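Local structure of dihydropteroate synthase (6Q62) at residues 13-18 and 257-262; 20-25 and 266-271; 51-56 and 94-99; 58-63 and 88-93; 189-194 and 210-215. The protein probably catalyses the condensation of para-aminobenzoate with 6-hydroxymethyl-7,8-dihydropterin diphosphate to give 7,8-dihydropteroate, the immediate precursor of folates. All blocks are in the same frame, centred on the assembly; numbering follows the deposited sequence.

Contact 1: 13-18 and 257-262; sequences RILTLD and ALLLRV. With 6GU (6-chloroguanine), chain E; SO4 (sulfate ion), chain H.
L17 and L258 carry the tightest part of an apolar contact, their CA atoms standing 6.1 Å apart. The CB of L17 meets the CB of L258 at 4.0 Å, with the two side chains inclined to each other, while L258 CD2 reaches along to the carbonyl O of L17 at 3.7 Å. Both leucines turn CG beside the backbone N (chi1 -51° for L17). A second, looser layer involves L259: its CD1 lies 4.3 Å from L15 CD2, and its CG is touched by CD2 of L17. No hydrogen bond joins the two segments.

Strand 13-16 pairs antiparallel with 7-10, and this N-terminal hairpin packs against L258 and L259, at the N-terminal part of strand 259-262 of the TIM barrel. L15 and L17 meet only these two residues of segment 257-262, whereas R261, further on, reaches the pterin pocket.

R261 itself does not touch 13-18; its partners here are the two bound groups. The R261 chain, extended from CG to NE, lays its guanidinium over 6-chloroguanine, N9 sitting 3.3 Å above the centre of the group. At its edge the sulfate, probably from the crystallisation liquor, is held by a pair of nearly straight bonds, NH1 to O4 (3.1 Å, 164°) and NH2 to O3 (2.9 Å, 170°). H263 and N27 also bind this sulfate, and NE of R261 forms a salt bridge with D61.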
# COMPACT_ATOMS: atom_id res chain seq x y z
N ARG A 13 16.92 -3.60 -24.82
CA ARG A 13 16.73 -3.01 -23.49
C ARG A 13 16.35 -4.14 -22.57
O ARG A 13 15.34 -4.82 -22.79
CB ARG A 13 15.65 -1.92 -23.51
CG ARG A 13 16.12 -0.74 -24.32
CD ARG A 13 15.12 0.37 -24.41
NE ARG A 13 15.67 1.39 -25.28
CZ ARG A 13 15.20 2.63 -25.39
NH1 ARG A 13 14.15 3.02 -24.67
NH2 ARG A 13 15.77 3.48 -26.21
N ILE A 14 17.19 -4.38 -21.57
CA ILE A 14 17.03 -5.52 -20.67
C ILE A 14 16.13 -5.23 -19.49
O ILE A 14 16.36 -4.28 -18.76
CB ILE A 14 18.40 -6.09 -20.22
CG1 ILE A 14 19.42 -6.21 -21.40
CG2 ILE A 14 18.22 -7.42 -19.46
CD1 ILE A 14 18.99 -7.11 -22.64
N LEU A 15 15.12 -6.08 -19.32
CA LEU A 15 14.20 -6.03 -18.19
C LEU A 15 14.53 -7.26 -17.33
O LEU A 15 14.27 -8.40 -17.75
CB LEU A 15 12.74 -6.10 -18.70
CG LEU A 15 11.64 -6.07 -17.64
CD1 LEU A 15 11.65 -4.73 -16.87
CD2 LEU A 15 10.26 -6.34 -18.26
N THR A 16 15.13 -7.05 -16.15
CA THR A 16 15.51 -8.14 -15.26
C THR A 16 14.45 -8.35 -14.19
O THR A 16 14.19 -7.44 -13.40
CB THR A 16 16.91 -7.89 -14.66
OG1 THR A 16 17.80 -7.52 -15.71
CG2 THR A 16 17.45 -9.12 -13.91
N LEU A 17 13.83 -9.54 -14.17
CA LEU A 17 12.77 -9.84 -13.23
C LEU A 17 13.30 -10.57 -12.00
O LEU A 17 12.80 -11.63 -11.62
CB LEU A 17 11.58 -10.57 -13.89
CG LEU A 17 11.02 -9.89 -15.16
CD1 LEU A 17 9.91 -10.71 -15.76
CD2 LEU A 17 10.49 -8.50 -14.87
N ASP A 18 14.33 -9.99 -11.38
CA ASP A 18 14.94 -10.50 -10.14
C ASP A 18 14.08 -10.04 -8.93
O ASP A 18 14.27 -10.48 -7.80
CB ASP A 18 16.40 -10.01 -10.03
CG ASP A 18 16.59 -8.51 -9.97
OD1 ASP A 18 15.84 -7.78 -10.66
OD2 ASP A 18 17.49 -8.05 -9.24
N ALA A 257 3.64 -12.20 -8.59
CA ALA A 257 3.67 -11.40 -9.82
C ALA A 257 5.03 -10.70 -9.96
O ALA A 257 5.55 -10.18 -8.96
CB ALA A 257 2.53 -10.38 -9.83
N LEU A 258 5.65 -10.79 -11.17
CA LEU A 258 6.95 -10.11 -11.41
C LEU A 258 6.80 -8.80 -12.17
O LEU A 258 7.76 -8.02 -12.29
CB LEU A 258 8.00 -11.02 -12.07
CG LEU A 258 8.52 -12.11 -11.14
CD1 LEU A 258 9.14 -13.27 -11.93
CD2 LEU A 258 9.43 -11.50 -10.07
N LEU A 259 5.61 -8.55 -12.71
CA LEU A 259 5.37 -7.28 -13.43
C LEU A 259 4.04 -6.72 -12.97
O LEU A 259 3.07 -7.48 -12.82
CB LEU A 259 5.35 -7.50 -14.97
CG LEU A 259 6.51 -6.93 -15.80
CD1 LEU A 259 6.13 -6.89 -17.27
CD2 LEU A 259 6.82 -5.49 -15.43
N LEU A 260 3.98 -5.41 -12.77
CA LEU A 260 2.77 -4.73 -12.25
C LEU A 260 2.43 -3.59 -13.17
O LEU A 260 3.28 -2.72 -13.43
CB LEU A 260 2.98 -4.20 -10.80
CG LEU A 260 3.39 -5.30 -9.80
CD1 LEU A 260 3.97 -4.71 -8.56
CD2 LEU A 260 2.19 -6.26 -9.50
N ARG A 261 1.22 -3.63 -13.73
CA ARG A 261 0.80 -2.64 -14.75
C ARG A 261 -0.00 -1.57 -14.05
O ARG A 261 -1.15 -1.80 -13.65
CB ARG A 261 0.01 -3.34 -15.87
CG ARG A 261 -0.37 -2.36 -17.00
CD ARG A 261 -1.04 -3.08 -18.17
NE ARG A 261 -1.38 -2.10 -19.21
CZ ARG A 261 -2.48 -1.34 -19.22
NH1 ARG A 261 -3.38 -1.45 -18.25
NH2 ARG A 261 -2.68 -0.46 -20.19
N VAL A 262 0.61 -0.39 -13.89
CA VAL A 262 -0.01 0.65 -13.04
C VAL A 262 -0.07 2.04 -13.64
O VAL A 262 0.78 2.42 -14.43
CB VAL A 262 0.73 0.71 -11.65
CG1 VAL A 262 0.99 -0.69 -11.08
CG2 VAL A 262 2.05 1.47 -11.75
CL6 6GU E . -4.81 -6.00 -16.61
N1 6GU E . -3.13 -6.46 -18.37
C2 6GU E . -2.60 -6.22 -19.64
N2 6GU E . -1.65 -7.07 -20.00
N3 6GU E . -3.01 -5.21 -20.50
C4 6GU E . -4.05 -4.45 -20.02
C5 6GU E . -4.65 -4.66 -18.75
C6 6GU E . -4.12 -5.67 -18.02
N7 6GU E . -5.67 -3.73 -18.57
C8 6GU E . -5.66 -2.99 -19.75
N9 6GU E . -4.70 -3.39 -20.63
S SO4 H . -6.19 1.21 -18.78
O1 SO4 H . -6.23 2.60 -18.27
O2 SO4 H . -7.49 0.82 -19.32
O3 SO4 H . -5.17 1.08 -19.88
O4 SO4 H . -5.87 0.29 -17.70

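Contact 2: 20-25 and 266-271; sequences PRVMGI and AATVDA
T268 OG1 is hydrogen-bonded to the carbonyl O of D264, one turn earlier in the chain, and this leaves the methyl of T268 to make the contact with V22. The torsion shows how: chi1 of -56° sets OG1 beside the backbone N and CG2 anti to it. T268 CG2 then stands 4.1 Å from V22 CG2. V269 CG2 approaches the same V22 methyl, also at 4.1 Å, which makes V22 CG2 the meeting point of two successive helix residues. Lying anti to the carbonyl carbon, this CG2 is the V22 methyl turned to the helix. The side-chain axes are oblique in both pairs, and no hydrogen bond joins the segments; the contact is van der Waals packing of methyls, with CA atoms of V22 and V269 7.2 Å apart. The helix itself is regular here, D270 N bonding A266 O at 3.0 Å.

This is the strand-to-helix layer of a TIM barrel, the last helix covering the outside of the first strand. On the helix, D270 forms a salt bridge with R235 of the second subunit, and A267 belongs to the indole-2-carboxylic acid pocket. Around the contact, V22 also touches V265 and L272 of helix 265-279 and V262 of the adjacent strand 259-262, while V246 of helix 242-254 packs on T268, A267 and A271.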
# COMPACT_ATOMS: atom_id res chain seq x y z
N PRO A 20 9.85 -7.76 -8.40
CA PRO A 20 8.73 -7.20 -9.18
C PRO A 20 9.08 -5.85 -9.80
O PRO A 20 9.66 -4.99 -9.15
CB PRO A 20 7.60 -7.06 -8.16
CG PRO A 20 7.96 -8.05 -7.09
CD PRO A 20 9.45 -8.01 -7.00
N ARG A 21 8.74 -5.70 -11.08
CA ARG A 21 9.02 -4.51 -11.87
C ARG A 21 7.72 -3.79 -12.19
O ARG A 21 6.64 -4.40 -12.18
CB ARG A 21 9.81 -4.88 -13.14
CG ARG A 21 11.16 -5.55 -12.83
CD ARG A 21 12.20 -4.54 -12.38
NE ARG A 21 13.47 -5.15 -11.98
CZ ARG A 21 14.53 -4.46 -11.59
NH1 ARG A 21 14.50 -3.13 -11.60
NH2 ARG A 21 15.64 -5.08 -11.23
N VAL A 22 7.81 -2.48 -12.43
CA VAL A 22 6.66 -1.63 -12.65
C VAL A 22 6.53 -1.20 -14.08
O VAL A 22 7.46 -0.62 -14.67
CB VAL A 22 6.67 -0.43 -11.67
CG1 VAL A 22 5.51 0.54 -11.94
CG2 VAL A 22 6.63 -0.92 -10.22
N MET A 23 5.38 -1.55 -14.66
CA MET A 23 5.00 -1.22 -16.05
C MET A 23 4.07 0.00 -16.00
O MET A 23 2.94 -0.12 -15.58
CB MET A 23 4.28 -2.41 -16.72
CG MET A 23 3.78 -2.10 -18.13
SD MET A 23 2.66 -3.41 -18.72
CE MET A 23 3.74 -4.29 -19.86
N GLY A 24 4.55 1.16 -16.43
CA GLY A 24 3.76 2.39 -16.40
C GLY A 24 2.82 2.49 -17.58
O GLY A 24 3.24 2.31 -18.72
N ILE A 25 1.53 2.79 -17.31
CA ILE A 25 0.49 2.89 -18.33
C ILE A 25 0.54 4.20 -19.09
O ILE A 25 0.38 5.27 -18.48
CB ILE A 25 -0.91 2.67 -17.70
CG1 ILE A 25 -1.02 1.26 -17.09
CG2 ILE A 25 -2.02 2.91 -18.74
CD1 ILE A 25 -2.30 1.02 -16.23
N ALA A 266 4.97 6.25 -9.05
CA ALA A 266 5.76 6.63 -7.86
C ALA A 266 5.25 5.95 -6.59
O ALA A 266 6.04 5.42 -5.82
CB ALA A 266 5.75 8.15 -7.67
N ALA A 267 3.91 5.92 -6.41
CA ALA A 267 3.34 5.28 -5.22
C ALA A 267 3.60 3.80 -5.17
O ALA A 267 3.95 3.27 -4.10
CB ALA A 267 1.84 5.57 -5.14
N THR A 268 3.47 3.10 -6.33
CA THR A 268 3.72 1.67 -6.39
C THR A 268 5.20 1.37 -6.14
O THR A 268 5.53 0.45 -5.39
CB THR A 268 3.21 1.09 -7.75
OG1 THR A 268 1.81 1.42 -7.94
CG2 THR A 268 3.39 -0.43 -7.82
N VAL A 269 6.10 2.18 -6.73
CA VAL A 269 7.53 2.00 -6.50
C VAL A 269 7.85 2.13 -5.01
O VAL A 269 8.55 1.30 -4.46
CB VAL A 269 8.37 2.96 -7.37
CG1 VAL A 269 9.84 2.97 -6.92
CG2 VAL A 269 8.24 2.56 -8.84
N ASP A 270 7.30 3.15 -4.36
CA ASP A 270 7.52 3.34 -2.91
C ASP A 270 7.05 2.15 -2.09
O ASP A 270 7.78 1.65 -1.22
CB ASP A 270 6.81 4.62 -2.46
CG ASP A 270 7.54 5.89 -2.86
OD1 ASP A 270 8.48 5.80 -3.69
OD2 ASP A 270 7.16 6.96 -2.39
N ALA A 271 5.84 1.63 -2.41
CA ALA A 271 5.32 0.47 -1.68
C ALA A 271 6.20 -0.74 -1.86
O ALA A 271 6.46 -1.45 -0.89
CB ALA A 271 3.90 0.14 -2.14

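Contact 3: 51-56 and 94-99; sequences RLAEEG and TALPLS
A53 and T94 bring their CA atoms to 7.3 Å, the nearest backbone approach between the end of helix 41-54 and the turn that follows helix 76-93. The first helix stops in a Schellman motif at G56, whose positive phi of 102° accompanies a bond from G56 N to A53 O of 3.0 Å. In the TIM barrel this contact therefore joins the C-terminal ends of two successive outer helices, the second one just before its chain enters strand 98-101.

The side-chain contact is small and apolar. A53 offers its single methyl, CB, and L96 CD1 lies 3.8 Å from it, with A53 CA at 3.9 Å from the same CD1. L96 turns CG beside its backbone N (chi1 -64°), and from there CD1 extends to the helix. T94 makes a more distant contact, its CG2 being 4.4 Å from A53 CB. The methyl of T94 faces the helix while its hydroxyl is used elsewhere: OG1 is hydrogen-bonded to L90 O, and it also receives a weak bond from L96 N at 3.4 Å. L96 additionally packs on L60 of strand 59-63, as does L52 of the helix, so both segments rest on that strand.

No hydrogen bond joins the two segments. At the helix end E55 divides its oxygens: OE1 accepts a hydrogen bond from A266 N of helix 265-279, while E55 OE2 stands 2.7 Å from R51 NH1, one turn back, in a salt bridge whose hydrogen bond is weak, bent to 122°.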
# COMPACT_ATOMS: atom_id res chain seq x y z
N ARG A 51 7.21 11.41 -17.48
CA ARG A 51 6.92 11.59 -16.05
C ARG A 51 6.96 10.22 -15.35
O ARG A 51 7.55 10.09 -14.29
CB ARG A 51 5.55 12.28 -15.83
CG ARG A 51 5.23 12.43 -14.34
CD ARG A 51 4.08 13.34 -14.03
NE ARG A 51 2.78 12.81 -14.45
CZ ARG A 51 1.99 12.04 -13.71
NH1 ARG A 51 2.37 11.67 -12.49
NH2 ARG A 51 0.82 11.64 -14.17
N LEU A 52 6.37 9.18 -15.98
CA LEU A 52 6.41 7.84 -15.39
C LEU A 52 7.83 7.28 -15.31
O LEU A 52 8.17 6.61 -14.32
CB LEU A 52 5.45 6.89 -16.12
CG LEU A 52 3.96 7.29 -16.11
CD1 LEU A 52 3.11 6.16 -16.65
CD2 LEU A 52 3.48 7.72 -14.70
N ALA A 53 8.67 7.53 -16.33
CA ALA A 53 10.07 7.14 -16.29
C ALA A 53 10.74 7.85 -15.09
O ALA A 53 11.41 7.19 -14.31
CB ALA A 53 10.79 7.51 -17.57
N GLU A 54 10.51 9.17 -14.93
CA GLU A 54 11.08 9.92 -13.79
C GLU A 54 10.63 9.34 -12.44
O GLU A 54 11.40 9.36 -11.48
CB GLU A 54 10.66 11.39 -13.84
CG GLU A 54 11.28 12.22 -14.94
CD GLU A 54 10.59 13.57 -15.13
OE1 GLU A 54 9.78 13.96 -14.26
OE2 GLU A 54 10.85 14.23 -16.16
N GLU A 55 9.37 8.82 -12.37
CA GLU A 55 8.79 8.22 -11.18
C GLU A 55 9.34 6.82 -10.89
O GLU A 55 8.99 6.24 -9.87
CB GLU A 55 7.26 8.18 -11.27
CG GLU A 55 6.64 9.56 -11.21
CD GLU A 55 5.13 9.57 -11.12
OE1 GLU A 55 4.53 8.48 -10.99
OE2 GLU A 55 4.56 10.68 -11.17
N GLY A 56 10.16 6.28 -11.79
CA GLY A 56 10.80 5.00 -11.54
C GLY A 56 10.20 3.79 -12.23
O GLY A 56 10.51 2.66 -11.84
N THR A 94 13.89 8.05 -23.60
CA THR A 94 13.98 7.21 -22.41
C THR A 94 14.93 6.07 -22.71
O THR A 94 15.17 5.73 -23.87
CB THR A 94 12.61 6.64 -21.93
OG1 THR A 94 12.29 5.52 -22.74
CG2 THR A 94 11.48 7.65 -21.94
N ALA A 95 15.42 5.42 -21.64
CA ALA A 95 16.29 4.26 -21.70
C ALA A 95 15.48 3.00 -21.38
O ALA A 95 16.04 1.90 -21.37
CB ALA A 95 17.43 4.42 -20.70
N LEU A 96 14.17 3.16 -21.11
CA LEU A 96 13.33 2.05 -20.68
C LEU A 96 12.86 1.15 -21.79
O LEU A 96 12.47 1.65 -22.83
CB LEU A 96 12.04 2.62 -19.99
CG LEU A 96 12.25 3.38 -18.70
CD1 LEU A 96 10.88 3.73 -18.06
CD2 LEU A 96 13.13 2.57 -17.69
N PRO A 97 12.68 -0.17 -21.50
CA PRO A 97 11.97 -1.03 -22.44
C PRO A 97 10.57 -0.45 -22.67
O PRO A 97 9.97 0.11 -21.74
CB PRO A 97 11.87 -2.36 -21.69
CG PRO A 97 12.90 -2.28 -20.64
CD PRO A 97 13.00 -0.89 -20.26
N LEU A 98 10.08 -0.56 -23.90
CA LEU A 98 8.77 -0.06 -24.27
C LEU A 98 7.91 -1.20 -24.77
O LEU A 98 8.33 -1.95 -25.64
CB LEU A 98 8.86 1.03 -25.35
CG LEU A 98 9.77 2.21 -25.05
CD1 LEU A 98 9.89 3.10 -26.25
CD2 LEU A 98 9.26 3.04 -23.84
N SER A 99 6.71 -1.30 -24.23
CA SER A 99 5.74 -2.29 -24.65
C SER A 99 4.64 -1.59 -25.46
O SER A 99 4.32 -0.42 -25.21
CB SER A 99 5.11 -2.93 -23.43
OG SER A 99 3.99 -3.74 -23.76

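Contact 4: 58-63 and 88-93; sequences DLLDIG and ERLVAQ
L90 points from helix 76-93 toward strand 59-63 and meets L60 and I62 there, within the beta-alpha-beta unit 59-63, 76-93, 98-101 of the TIM barrel. Followed outward, its CB stays 4.6 Å from I62 CD1, and CG makes no closer contact with either partner, so the branch does the work. CG lies anti to the carbonyl carbon, and the extended chi2 (174°) carries CD1 out to the strand. There L90 CD1 touches I62 CD1 at 3.7 Å and L60 CD1 at 4.1 Å, and I62 CG1 is likewise 4.1 Å away.

The two partners present themselves differently. I62 and L90 run past each other in opposite directions, whereas L60 meets L90 at about a right angle. L60 and I62, two residues apart, point to the same side of the strand, and L90 CD1 fits against both. L90 also packs on L98 of the neighbouring strand 98-101. L60 also packs on L52 of helix 41-54, and I62 on V86. CA atoms of L60 and L90 remain 9.1 Å apart. The second methyl of L90, CD2, stays a little looser, 4.4 Å from L60 CD1.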
# COMPACT_ATOMS: atom_id res chain seq x y z
N ASP A 58 9.87 0.74 -14.69
CA ASP A 58 10.87 -0.16 -15.25
C ASP A 58 10.62 -0.35 -16.73
O ASP A 58 11.51 -0.77 -17.46
CB ASP A 58 10.87 -1.51 -14.55
CG ASP A 58 11.26 -1.35 -13.09
OD1 ASP A 58 12.43 -1.01 -12.83
OD2 ASP A 58 10.39 -1.50 -12.21
N LEU A 59 9.38 -0.06 -17.18
CA LEU A 59 8.96 -0.19 -18.57
C LEU A 59 7.67 0.61 -18.77
O LEU A 59 7.01 0.96 -17.78
CB LEU A 59 8.86 -1.70 -18.93
N LEU A 60 7.41 1.02 -20.00
CA LEU A 60 6.21 1.78 -20.34
C LEU A 60 5.36 0.99 -21.31
O LEU A 60 5.89 0.40 -22.24
CB LEU A 60 6.58 3.13 -20.96
CG LEU A 60 7.46 4.06 -20.09
CD1 LEU A 60 7.81 5.32 -20.86
CD2 LEU A 60 6.75 4.42 -18.77
N ASP A 61 4.04 0.94 -21.08
CA ASP A 61 3.12 0.22 -21.95
C ASP A 61 2.31 1.28 -22.69
O ASP A 61 1.48 1.97 -22.09
CB ASP A 61 2.20 -0.65 -21.12
CG ASP A 61 1.35 -1.59 -21.95
OD1 ASP A 61 1.88 -2.18 -22.92
OD2 ASP A 61 0.13 -1.74 -21.63
N ILE A 62 2.52 1.38 -24.00
CA ILE A 62 1.91 2.42 -24.85
C ILE A 62 0.74 1.79 -25.61
O ILE A 62 0.94 0.83 -26.35
CB ILE A 62 3.00 2.98 -25.82
CG1 ILE A 62 4.16 3.57 -24.99
CG2 ILE A 62 2.40 4.05 -26.77
CD1 ILE A 62 5.50 3.60 -25.72
N GLY A 63 -0.45 2.32 -25.40
CA GLY A 63 -1.65 1.78 -26.04
C GLY A 63 -2.50 2.86 -26.66
O GLY A 63 -2.65 3.94 -26.08
N GLU A 88 8.14 6.43 -31.19
CA GLU A 88 9.34 7.04 -31.81
C GLU A 88 9.96 8.08 -30.87
O GLU A 88 11.18 8.11 -30.67
CB GLU A 88 8.99 7.68 -33.17
CG GLU A 88 8.64 6.64 -34.23
CD GLU A 88 8.18 7.17 -35.57
OE1 GLU A 88 7.65 8.30 -35.61
OE2 GLU A 88 8.32 6.45 -36.58
N ARG A 89 9.12 8.90 -30.23
CA ARG A 89 9.61 9.93 -29.31
C ARG A 89 10.12 9.34 -28.00
O ARG A 89 11.20 9.72 -27.54
CB ARG A 89 8.53 10.98 -29.06
CG ARG A 89 8.38 11.96 -30.22
CD ARG A 89 6.95 12.44 -30.39
NE ARG A 89 6.81 13.46 -31.44
CZ ARG A 89 6.64 13.22 -32.74
NH1 ARG A 89 6.58 11.97 -33.18
NH2 ARG A 89 6.53 14.21 -33.60
N LEU A 90 9.38 8.38 -27.41
CA LEU A 90 9.82 7.76 -26.15
C LEU A 90 11.08 6.89 -26.29
O LEU A 90 11.88 6.86 -25.36
CB LEU A 90 8.67 6.97 -25.47
CG LEU A 90 7.54 7.80 -24.85
CD1 LEU A 90 6.43 6.90 -24.35
CD2 LEU A 90 8.04 8.72 -23.70
N VAL A 91 11.27 6.22 -27.43
CA VAL A 91 12.48 5.40 -27.62
C VAL A 91 13.74 6.31 -27.66
O VAL A 91 14.79 5.93 -27.14
CB VAL A 91 12.36 4.41 -28.82
CG1 VAL A 91 12.44 5.12 -30.17
CG2 VAL A 91 13.40 3.30 -28.71
N ALA A 92 13.58 7.53 -28.19
CA ALA A 92 14.66 8.52 -28.27
C ALA A 92 14.89 9.25 -26.93
O ALA A 92 15.99 9.76 -26.69
CB ALA A 92 14.34 9.53 -29.35
N GLN A 93 13.84 9.36 -26.08
CA GLN A 93 13.92 10.16 -24.86
C GLN A 93 13.94 9.38 -23.54
O GLN A 93 14.01 10.00 -22.47
CB GLN A 93 12.79 11.19 -24.86
CG GLN A 93 12.89 12.16 -26.04
CD GLN A 93 11.75 13.11 -26.11
OE1 GLN A 93 11.54 13.88 -25.18
NE2 GLN A 93 11.02 13.09 -27.21

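Contact 5: 189-194 and 210-215; sequences IDPGFG and PRLCEL. With 6GU (6-chloroguanine), chain E; EDO (1,2-ethanediol), chain F.
The carboxylate of D190, between the touching residues I189 and P191, is the flat group of this contact. Its OD1 is met by G192 N at 2.8 Å from above the carboxylate plane, 39° out of it, closing an Asx turn. OD2 faces 6-chloroguanine, accepting from the ligand N2 at 2.8 Å with an N-H...O angle of 140°; the ligand N1 lies 2.6 Å from the same OD2. CB of D190 points away from 210-215, and CG, anti to the backbone N, carries the carboxylate on to the ligand.

The contact across the segments is packing of apolar side chains, with I189 CD1 also 3.6 Å from the carbonyl O of L212. I189 puts CG1 in the crowded position between N and carbonyl carbon (chi1 60°). The I189 and L215 side chains cross at about a right angle, CD1 to CD1 3.7 Å. P191 and L212 are inclined to each other, L212 CD1 meeting P191 CB at 3.7 Å and P191 CG at 4.1 Å.

Strand 187-190 thus carries a TIM-barrel pocket residue at its C-terminal end, with helix 209-212 behind it. I189 and P191 pack on either side of D190 in sequence while G192 N holds OD1, leaving OD2 to accept from the ligand; this is consistent with a carboxylate oriented before binding.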
# COMPACT_ATOMS: atom_id res chain seq x y z
N ILE A 189 2.58 -14.12 -18.79
CA ILE A 189 1.14 -14.40 -18.75
C ILE A 189 0.46 -13.42 -17.81
O ILE A 189 1.11 -12.84 -16.95
CB ILE A 189 0.79 -15.86 -18.43
CG1 ILE A 189 1.36 -16.29 -17.03
CG2 ILE A 189 1.24 -16.77 -19.59
CD1 ILE A 189 0.97 -17.71 -16.59
N ASP A 190 -0.85 -13.23 -17.99
CA ASP A 190 -1.56 -12.26 -17.18
C ASP A 190 -3.00 -12.79 -17.05
O ASP A 190 -3.63 -13.06 -18.08
CB ASP A 190 -1.52 -10.93 -17.95
CG ASP A 190 -2.22 -9.76 -17.31
OD1 ASP A 190 -3.13 -9.99 -16.47
OD2 ASP A 190 -1.90 -8.64 -17.66
N PRO A 191 -3.54 -12.88 -15.82
CA PRO A 191 -4.93 -13.37 -15.66
C PRO A 191 -6.01 -12.43 -16.16
O PRO A 191 -7.19 -12.78 -16.16
CB PRO A 191 -5.06 -13.58 -14.14
CG PRO A 191 -4.11 -12.60 -13.56
CD PRO A 191 -2.92 -12.58 -14.50
N GLY A 192 -5.62 -11.21 -16.50
CA GLY A 192 -6.55 -10.22 -17.04
C GLY A 192 -7.57 -9.73 -16.05
O GLY A 192 -8.78 -9.90 -16.28
N PHE A 193 -7.10 -9.17 -14.93
CA PHE A 193 -8.05 -8.66 -13.93
C PHE A 193 -9.01 -7.64 -14.56
O PHE A 193 -8.58 -6.77 -15.33
CB PHE A 193 -7.29 -8.01 -12.76
CG PHE A 193 -6.52 -9.01 -11.93
CD1 PHE A 193 -7.18 -9.84 -11.04
CD2 PHE A 193 -5.13 -9.04 -11.95
CE1 PHE A 193 -6.46 -10.76 -10.24
CE2 PHE A 193 -4.41 -9.93 -11.13
CZ PHE A 193 -5.08 -10.79 -10.29
N GLY A 194 -10.30 -7.80 -14.28
CA GLY A 194 -11.33 -6.89 -14.77
C GLY A 194 -11.89 -7.19 -16.15
O GLY A 194 -12.89 -6.58 -16.53
N PRO A 210 -0.47 -17.48 -6.77
CA PRO A 210 0.69 -18.39 -6.79
C PRO A 210 0.51 -19.61 -7.70
O PRO A 210 1.50 -20.07 -8.26
CB PRO A 210 0.82 -18.80 -5.32
CG PRO A 210 0.25 -17.65 -4.57
CD PRO A 210 -0.93 -17.25 -5.38
N ARG A 211 -0.74 -20.08 -7.90
CA ARG A 211 -1.06 -21.22 -8.77
C ARG A 211 -0.71 -20.94 -10.23
O ARG A 211 -0.30 -21.86 -10.96
CB ARG A 211 -2.55 -21.60 -8.64
N LEU A 212 -0.87 -19.66 -10.67
CA LEU A 212 -0.53 -19.26 -12.04
C LEU A 212 0.96 -19.10 -12.20
O LEU A 212 1.47 -19.22 -13.31
CB LEU A 212 -1.21 -17.92 -12.40
CG LEU A 212 -2.69 -17.96 -12.76
CD1 LEU A 212 -3.19 -16.58 -13.05
CD2 LEU A 212 -2.96 -18.87 -13.94
N CYS A 213 1.68 -18.82 -11.09
CA CYS A 213 3.13 -18.61 -11.11
C CYS A 213 3.91 -19.90 -11.30
O CYS A 213 5.12 -19.86 -11.54
CB CYS A 213 3.57 -17.85 -9.86
SG CYS A 213 2.88 -16.19 -9.76
N GLU A 214 3.21 -21.05 -11.22
CA GLU A 214 3.80 -22.39 -11.38
C GLU A 214 3.89 -22.86 -12.84
O GLU A 214 4.31 -24.00 -13.09
CB GLU A 214 3.01 -23.40 -10.52
N LEU A 215 3.59 -21.96 -13.82
CA LEU A 215 3.63 -22.29 -15.25
C LEU A 215 4.99 -22.02 -15.90
O LEU A 215 5.15 -22.18 -17.11
CB LEU A 215 2.48 -21.61 -16.02
CG LEU A 215 1.06 -22.00 -15.59
CD1 LEU A 215 -0.01 -21.29 -16.44
CD2 LEU A 215 0.85 -23.51 -15.65
CL6 6GU E . -4.81 -6.00 -16.61
N1 6GU E . -3.13 -6.46 -18.37
C2 6GU E . -2.60 -6.22 -19.64
N2 6GU E . -1.65 -7.07 -20.00
N3 6GU E . -3.01 -5.21 -20.50
C4 6GU E . -4.05 -4.45 -20.02
C5 6GU E . -4.65 -4.66 -18.75
C6 6GU E . -4.12 -5.67 -18.02
N7 6GU E . -5.67 -3.73 -18.57
C8 6GU E . -5.66 -2.99 -19.75
N9 6GU E . -4.70 -3.39 -20.63
C1 EDO F . -12.59 -1.18 -14.63
O1 EDO F . -11.79 -0.05 -14.74
C2 EDO F . -11.81 -2.40 -15.12
O2 EDO F . -12.54 -3.57 -14.80

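All five contacts involve the same barrel, and none has a hydrogen bond between its two segments; polar groups bond to ligands, to other parts of the fold or within one segment. Contacts 1, 2, 4 and 5 are buried, whereas contact 3 lies at the surface. Contacts 1 and 2 hold neighbouring strands 259-262 and 21-27; contacts 3 and 4 hold neighbouring strands 98-101 and 59-63, their centres only about 7 Å apart. Contacts 1 and 5 both reach 6-chloroguanine, one with an arginine and the other with an aspartate, while contact 2 faces the second subunit. A charged pair joins contacts 1 and 4. Contacts 3 and 5 lie on opposite sides of the chain's centre.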